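Local coordinates for anti-sigma-factor antagonist (STAS) domain protein (Moorella thermoacetica, PDB 3ZXN) that is RsbS, a STAS-domain protein of the bacterial stressosome, where it probably serves as a scaffold component in the control of secondary-messenger signalling, at residues V16-T21 with I48-L53; V79-K84 with A102-L107. The protein carries 1 engineered substitution. All blocks are in the same frame, centred on the assembly; numbering follows the deposited sequence. Where two conformers were deposited one is given.

In the fold
Interaction 1 (16-21 with 48-53) and interaction 2 (79-84 with 102-107) lie in one mixed sheet of the STAS domain, their centres about 11 Å apart. Interaction 1 closes before interaction 2 opens along the chain. The first joins the ends of parallel strands 13-17 and 45-49, with helix 25-38 between them in sequence; the second joins strand 78-81 to the outermost strand 102-104, by way of helix 85-93. Strands 45-49 and 78-81 are neighbours, so the two contacts touch: Ile50 N lies 2.9 Å from Thr81 O, a probable hydrogen bond. Both contacts sit where strands of the parallel part of the STAS sheet run out into loops, and together they span its four parallel strands.

Interaction 1 (V16-T21 with I48-L53); sequences VAIEET and IDISAL
In Ile18, whose side chain meets Ile48 and Leu53, chi1 of -64° sets CG1 anti to the carbonyl carbon, and an extended chi2 of 171° carries CD1 to within 3.7 Å of Ile48 CG2. The same methyl also rests near CG2 of Ile50, whose side chain runs beside that of Ile18 and points the same way. The other branch of Ile18, CG2, faces Leu53 CD2 at 4.1 Å, and Phe30 of helix 25-38 adds to this apolar layer. Behind it the backbones pair as parallel strands: Asp49 N gives a bond to Val16 O, and Ile18 N gives one to Asp49 O at 2.8 Å. The strands are the ends of 13-17 and 45-49 in the STAS sheet, and beyond them 48-53 folds into a type I turn from Ile50 to Leu53. Asp49 to Ser51 forms an Asx turn that leads into it: OD1 of Asp49 takes Ser51 N at 2.8 Å from above the carboxylate plane and Ser51 OG on its syn lone pair. One water joins the segments, bonded to Ile18 O at 2.9 Å, to Asp49 OD1 and to Ala52 N. Glu19, bent at chi2, lays OE1 against Ala52 CB at 3.4 Å. Glu20 runs across Leu53, OE1 being 3.7 Å from Leu53 CD2, while its OE2 accepts from Glu54 N.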
ATOM      1  N   VAL A  16      -3.226   3.523   5.120  1.00 25.94           N
ATOM      2  CA  VAL A  16      -2.331   2.755   5.971  1.00 24.70           C
ATOM      3  C   VAL A  16      -0.918   3.326   5.888  1.00 27.97           C
ATOM      4  O   VAL A  16      -0.433   3.628   4.802  1.00 27.05           O
ATOM      5  CB  VAL A  16      -2.249   1.263   5.506  1.00 28.87           C
ATOM      6  CG1 VAL A  16      -1.175   0.510   6.286  1.00 28.65           C
ATOM      7  CG2 VAL A  16      -3.601   0.579   5.642  1.00 28.94           C
ATOM      8  N   ALA A  17      -0.256   3.470   7.031  1.00 24.86           N
ATOM      9  CA  ALA A  17       1.167   3.789   7.022  1.00 28.85           C
ATOM     10  C   ALA A  17       1.930   2.692   7.738  1.00 30.64           C
ATOM     11  O   ALA A  17       1.658   2.385   8.895  1.00 39.35           O
ATOM     12  CB  ALA A  17       1.445   5.153   7.668  1.00 28.98           C
ATOM     13  N   ILE A  18       2.887   2.105   7.038  1.00 28.09           N
ATOM     14  CA  ILE A  18       3.672   1.011   7.598  1.00 32.50           C
ATOM     15  C   ILE A  18       4.922   1.555   8.276  1.00 36.10           C
ATOM     16  O   ILE A  18       5.740   2.223   7.643  1.00 37.79           O
ATOM     17  CB  ILE A  18       4.056  -0.002   6.516  1.00 34.05           C
ATOM     18  CG1 ILE A  18       2.801  -0.672   5.948  1.00 32.97           C
ATOM     19  CG2 ILE A  18       4.990  -1.067   7.086  1.00 38.70           C
ATOM     20  CD1 ILE A  18       3.071  -1.533   4.730  1.00 35.36           C
ATOM     21  N   GLU A  19       5.059   1.281   9.572  1.00 42.43           N
ATOM     22  CA  GLU A  19       6.207   1.753  10.340  1.00 46.72           C
ATOM     23  C   GLU A  19       7.213   0.615  10.569  1.00 47.69           C
ATOM     24  O   GLU A  19       6.940  -0.539  10.239  1.00 45.29           O
ATOM     25  CB  GLU A  19       5.742   2.361  11.668  1.00 46.31           C
ATOM     26  CG  GLU A  19       4.696   3.487  11.524  1.00 50.60           C
ATOM     27  CD  GLU A  19       5.301   4.845  11.136  1.00 50.21           C
ATOM     28  OE1 GLU A  19       6.443   5.132  11.565  1.00 48.27           O
ATOM     29  OE2 GLU A  19       4.632   5.625  10.406  1.00 42.59           O
ATOM     30  N   GLU A  20       8.383   0.940  11.113  1.00 49.33           N
ATOM     31  CA  GLU A  20       9.386  -0.083  11.414  1.00 54.41           C
ATOM     32  C   GLU A  20       8.828  -1.086  12.424  1.00 53.96           C
ATOM     33  O   GLU A  20       8.230  -0.694  13.426  1.00 54.83           O
ATOM     34  CB  GLU A  20      10.660   0.564  11.965  1.00 54.88           C
ATOM     35  CG  GLU A  20      11.403   1.470  10.985  1.00 51.76           C
ATOM     36  CD  GLU A  20      12.146   0.690   9.911  1.00 55.54           C
ATOM     37  OE1 GLU A  20      11.810  -0.500   9.708  1.00 53.06           O
ATOM     38  OE2 GLU A  20      13.066   1.263   9.277  1.00 49.55           O
ATOM     39  N   THR A  21       9.000  -2.379  12.158  1.00 64.23           N
ATOM     40  CA  THR A  21       8.498  -3.406  13.077  1.00 63.91           C
ATOM     41  C   THR A  21       9.613  -4.273  13.661  1.00 73.62           C
ATOM     42  O   THR A  21      10.417  -4.864  12.928  1.00 65.65           O
ATOM     43  CB  THR A  21       7.416  -4.308  12.439  1.00 66.17           C
ATOM     44  OG1 THR A  21       7.921  -4.916  11.241  1.00 56.86           O
ATOM     45  CG2 THR A  21       6.171  -3.493  12.122  1.00 67.52           C
ATOM     46  N   ILE A  48      -1.212   3.100   0.678  1.00 22.61           N
ATOM     47  CA  ILE A  48      -0.293   2.559   1.667  1.00 19.64           C
ATOM     48  C   ILE A  48       1.029   3.310   1.603  1.00 21.71           C
ATOM     49  O   ILE A  48       1.644   3.377   0.547  1.00 22.03           O
ATOM     50  CB  ILE A  48       0.008   1.066   1.440  1.00 20.52           C
ATOM     51  CG1 ILE A  48      -1.270   0.228   1.577  1.00 22.73           C
ATOM     52  CG2 ILE A  48       1.072   0.619   2.435  1.00 23.86           C
ATOM     53  CD1 ILE A  48      -1.016  -1.318   1.352  1.00 23.02           C
ATOM     54  N   ASP A  49       1.463   3.857   2.736  1.00 25.03           N
ATOM     55  CA  ASP A  49       2.703   4.632   2.777  1.00 26.81           C
ATOM     56  C   ASP A  49       3.798   3.843   3.475  1.00 23.63           C
ATOM     57  O   ASP A  49       3.586   3.302   4.557  1.00 25.67           O
ATOM     58  CB  ASP A  49       2.506   5.980   3.487  1.00 23.67           C
ATOM     59  CG  ASP A  49       3.770   6.828   3.484  1.00 25.75           C
ATOM     60  OD1 ASP A  49       4.649   6.596   4.343  1.00 26.96           O
ATOM     61  OD2 ASP A  49       3.880   7.719   2.621  1.00 26.82           O
ATOM     62  N   ILE A  50       4.977   3.819   2.868  1.00 20.59           N
ATOM     63  CA  ILE A  50       6.107   3.098   3.446  1.00 22.69           C
ATOM     64  C   ILE A  50       7.323   3.968   3.763  1.00 28.52           C
ATOM     65  O   ILE A  50       8.425   3.449   3.915  1.00 27.49           O
ATOM     66  CB  ILE A  50       6.535   1.922   2.523  1.00 24.86           C
ATOM     67  CG1 ILE A  50       6.918   2.441   1.125  1.00 23.68           C
ATOM     68  CG2 ILE A  50       5.401   0.935   2.422  1.00 27.55           C
ATOM     69  CD1 ILE A  50       7.635   1.392   0.220  1.00 26.40           C
ATOM     70  N   SER A  51       7.117   5.282   3.892  1.00 27.68           N
ATOM     71  CA  SER A  51       8.231   6.214   4.106  1.00 28.23           C
ATOM     72  C   SER A  51       9.044   5.910   5.367  1.00 31.34           C
ATOM     73  O   SER A  51      10.238   6.218   5.441  1.00 28.77           O
ATOM     74  CB  SER A  51       7.738   7.666   4.131  1.00 22.71           C
ATOM     75  OG  SER A  51       6.827   7.880   5.184  1.00 26.75           O
ATOM     76  N   ALA A  52       8.395   5.301   6.353  1.00 29.13           N
ATOM     77  CA  ALA A  52       9.047   4.969   7.622  1.00 34.68           C
ATOM     78  C   ALA A  52      10.158   3.903   7.520  1.00 39.52           C
ATOM     79  O   ALA A  52      11.063   3.865   8.363  1.00 34.48           O
ATOM     80  CB  ALA A  52       8.007   4.558   8.652  1.00 34.89           C
ATOM     81  N   LEU A  53      10.087   3.051   6.495  1.00 32.85           N
ATOM     82  CA  LEU A  53      11.036   1.941   6.334  1.00 36.92           C
ATOM     83  C   LEU A  53      12.391   2.367   5.767  1.00 39.53           C
ATOM     84  O   LEU A  53      12.492   2.799   4.620  1.00 39.31           O
ATOM     85  CB  LEU A  53      10.434   0.836   5.449  1.00 32.80           C
ATOM     86  CG  LEU A  53       9.038   0.347   5.861  1.00 33.65           C
ATOM     87  CD1 LEU A  53       8.579  -0.763   4.947  1.00 37.73           C
ATOM     88  CD2 LEU A  53       9.013  -0.117   7.306  1.00 37.96           C
TER
HETATM   89  O   HOH W   1       5.428   4.986   6.744  1.00 24.12           O

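Interaction 2 (V79-K84 with A102-L107)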
ATOM      1  N   VAL A  79      -2.637   2.954  -4.448  1.00 24.53           N
ATOM      2  CA  VAL A  79      -1.437   3.762  -4.631  0.67 24.40           C
ATOM      3  C   VAL A  79      -0.450   3.523  -3.484  1.00 23.85           C
ATOM      4  O   VAL A  79      -0.832   3.456  -2.318  1.00 23.09           O
ATOM      5  CB  VAL A  79      -1.772   5.284  -4.816  0.67 26.42           C
ATOM      6  CG1 VAL A  79      -2.461   5.839  -3.595  0.67 23.81           C
ATOM      7  CG2 VAL A  79      -0.515   6.095  -5.162  0.67 25.79           C
ATOM      8  N   LEU A  80       0.823   3.354  -3.845  1.00 21.32           N
ATOM      9  CA  LEU A  80       1.897   3.131  -2.886  1.00 22.31           C
ATOM     10  C   LEU A  80       2.678   4.438  -2.790  1.00 24.24           C
ATOM     11  O   LEU A  80       2.996   5.027  -3.821  1.00 24.95           O
ATOM     12  CB  LEU A  80       2.830   2.018  -3.381  1.00 23.13           C
ATOM     13  CG  LEU A  80       3.967   1.581  -2.455  1.00 23.78           C
ATOM     14  CD1 LEU A  80       3.411   0.905  -1.197  1.00 26.50           C
ATOM     15  CD2 LEU A  80       4.949   0.654  -3.182  1.00 22.68           C
ATOM     16  N   THR A  81       2.952   4.893  -1.568  1.00 20.76           N
ATOM     17  CA  THR A  81       3.535   6.220  -1.362  1.00 24.67           C
ATOM     18  C   THR A  81       4.747   6.202  -0.428  1.00 25.24           C
ATOM     19  O   THR A  81       4.935   5.256   0.347  1.00 22.49           O
ATOM     20  CB  THR A  81       2.475   7.258  -0.820  1.00 24.15           C
ATOM     21  OG1 THR A  81       2.121   6.951   0.531  1.00 21.58           O
ATOM     22  CG2 THR A  81       1.205   7.270  -1.671  1.00 21.08           C
ATOM     23  N   GLY A  82       5.564   7.259  -0.512  1.00 27.03           N
ATOM     24  CA  GLY A  82       6.720   7.434   0.360  1.00 22.04           C
ATOM     25  C   GLY A  82       7.889   6.519   0.010  1.00 29.12           C
ATOM     26  O   GLY A  82       8.461   5.884   0.887  1.00 28.90           O
ATOM     27  N   ILE A  83       8.233   6.456  -1.274  1.00 28.94           N
ATOM     28  CA  ILE A  83       9.260   5.547  -1.785  1.00 29.34           C
ATOM     29  C   ILE A  83      10.531   6.297  -2.208  1.00 32.29           C
ATOM     30  O   ILE A  83      10.589   6.898  -3.288  1.00 29.94           O
ATOM     31  CB  ILE A  83       8.766   4.790  -3.024  1.00 27.24           C
ATOM     32  CG1 ILE A  83       7.428   4.098  -2.735  1.00 27.13           C
ATOM     33  CG2 ILE A  83       9.830   3.794  -3.497  1.00 32.37           C
ATOM     34  CD1 ILE A  83       6.734   3.590  -3.980  1.00 30.52           C
ATOM     35  N   LYS A  84      11.553   6.243  -1.368  1.00 35.30           N
ATOM     36  CA  LYS A  84      12.812   6.902  -1.688  1.00 39.91           C
ATOM     37  C   LYS A  84      13.532   6.115  -2.771  1.00 32.80           C
ATOM     38  O   LYS A  84      13.298   4.912  -2.926  1.00 33.95           O
ATOM     39  CB  LYS A  84      13.686   7.043  -0.438  1.00 37.79           C
ATOM     40  CG  LYS A  84      14.085   5.716   0.205  1.00 43.76           C
ATOM     41  CD  LYS A  84      14.830   5.982   1.506  1.00 47.51           C
ATOM     42  CE  LYS A  84      15.332   4.701   2.139  1.00 51.25           C
ATOM     43  NZ  LYS A  84      16.094   4.977   3.388  1.00 55.78           N
ATOM     44  N   ALA A 102       0.361   2.752  -9.639  1.00 25.22           N
ATOM     45  CA  ALA A 102       0.199   4.115  -9.142  1.00 25.26           C
ATOM     46  C   ALA A 102       1.068   4.312  -7.901  1.00 25.38           C
ATOM     47  O   ALA A 102       0.942   3.586  -6.915  1.00 24.78           O
ATOM     48  CB  ALA A 102      -1.260   4.392  -8.826  1.00 25.88           C
ATOM     49  N   THR A 103       1.981   5.277  -7.958  1.00 23.56           N
ATOM     50  CA  THR A 103       2.753   5.634  -6.782  1.00 23.66           C
ATOM     51  C   THR A 103       2.633   7.161  -6.574  1.00 24.18           C
ATOM     52  O   THR A 103       2.371   7.895  -7.521  1.00 25.07           O
ATOM     53  CB  THR A 103       4.246   5.198  -6.876  1.00 25.14           C
ATOM     54  OG1 THR A 103       4.889   5.860  -7.971  1.00 26.67           O
ATOM     55  CG2 THR A 103       4.395   3.651  -7.053  1.00 22.97           C
ATOM     56  N   ALA A 104       2.785   7.610  -5.335  1.00 23.94           N
ATOM     57  CA  ALA A 104       2.757   9.047  -5.030  1.00 26.35           C
ATOM     58  C   ALA A 104       3.763   9.392  -3.925  1.00 24.41           C
ATOM     59  O   ALA A 104       4.318   8.513  -3.266  1.00 21.24           O
ATOM     60  CB  ALA A 104       1.340   9.528  -4.695  1.00 21.68           C
ATOM     61  N   LEU A 105       4.036  10.680  -3.752  1.00 23.06           N
ATOM     62  CA  LEU A 105       5.115  11.099  -2.870  1.00 24.32           C
ATOM     63  C   LEU A 105       4.770  10.877  -1.401  1.00 24.09           C
ATOM     64  O   LEU A 105       5.617  10.521  -0.602  1.00 25.68           O
ATOM     65  CB  LEU A 105       5.424  12.599  -3.100  1.00 24.92           C
ATOM     66  CG  LEU A 105       6.554  13.166  -2.237  1.00 29.87           C
ATOM     67  CD1 LEU A 105       7.844  12.383  -2.480  1.00 24.35           C
ATOM     68  CD2 LEU A 105       6.750  14.694  -2.486  1.00 25.42           C
ATOM     69  N   ASN A 106       3.512  11.113  -1.057  1.00 27.09           N
ATOM     70  CA  ASN A 106       3.068  11.049   0.322  1.00 27.67           C
ATOM     71  C   ASN A 106       1.579  10.763   0.352  1.00 26.38           C
ATOM     72  O   ASN A 106       0.951  10.598  -0.695  1.00 24.33           O
ATOM     73  CB  ASN A 106       3.372  12.367   1.042  1.00 28.66           C
ATOM     74  CG  ASN A 106       2.752  13.554   0.355  1.00 26.17           C
ATOM     75  OD1 ASN A 106       1.583  13.531  -0.019  1.00 28.32           O
ATOM     76  ND2 ASN A 106       3.546  14.598   0.156  1.00 29.83           N
ATOM     77  N   LEU A 107       1.011  10.729   1.550  1.00 25.68           N
ATOM     78  CA  LEU A 107      -0.397  10.380   1.701  0.59 27.10           C
ATOM     79  C   LEU A 107      -1.331  11.380   1.032  1.00 27.26           C
ATOM     80  O   LEU A 107      -2.372  10.992   0.493  1.00 26.04           O
ATOM     81  CB  LEU A 107      -0.784  10.209   3.174  0.59 26.18           C
ATOM     82  CG  LEU A 107      -0.320   8.959   3.919  0.59 26.48           C
ATOM     83  CD1 LEU A 107      -1.083   8.864   5.234  0.59 28.97           C
ATOM     84  CD2 LEU A 107      -0.534   7.700   3.076  0.59 27.51           C
TER
HETATM   85  O   HOH W   2       7.297   8.189  -3.234  1.00 27.16           O
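Leu80 is bonded to strand 102-104 through both its backbone groups: its N gives to Ala102 O at 3.1 Å, and its O accepts from Ala104 N at 3.0 Å. Next along, Gly82 N turns to Ala104 O at 3.3 Å, with a second, weak bond to Leu105 O. Ala104 O also takes a water that accepts from Ile83 N at 2.8 Å, so the water carries the pairing just past the strand ends. This parallel pair closes the beta-alpha-beta unit built around helix 85-93. Thr81 sits beside Ala104, its CG2 3.8 Å from Ala104 CB and 3.5 Å from Asn106 O. Its chi1 of 70° puts OG1 between the backbone N and carbonyl carbon, and this hydroxyl is bonded to Asp49 OD2. An alanine in place of Thr81 would probably leave Asp49 OD2 without this mate and open a gap beside Ala104 CB and Asn106 O. Past the strand, Ile83 crosses Thr103 at about a right angle, on the side of the sheet that carries Leu80, Ile83 CD1 lying 3.9 Å from Thr103 CG2. Ala102 and Ala104 offer Val79 CG2 just a methyl each, and the direct hydrogen bonds across this pair all come from the backbone.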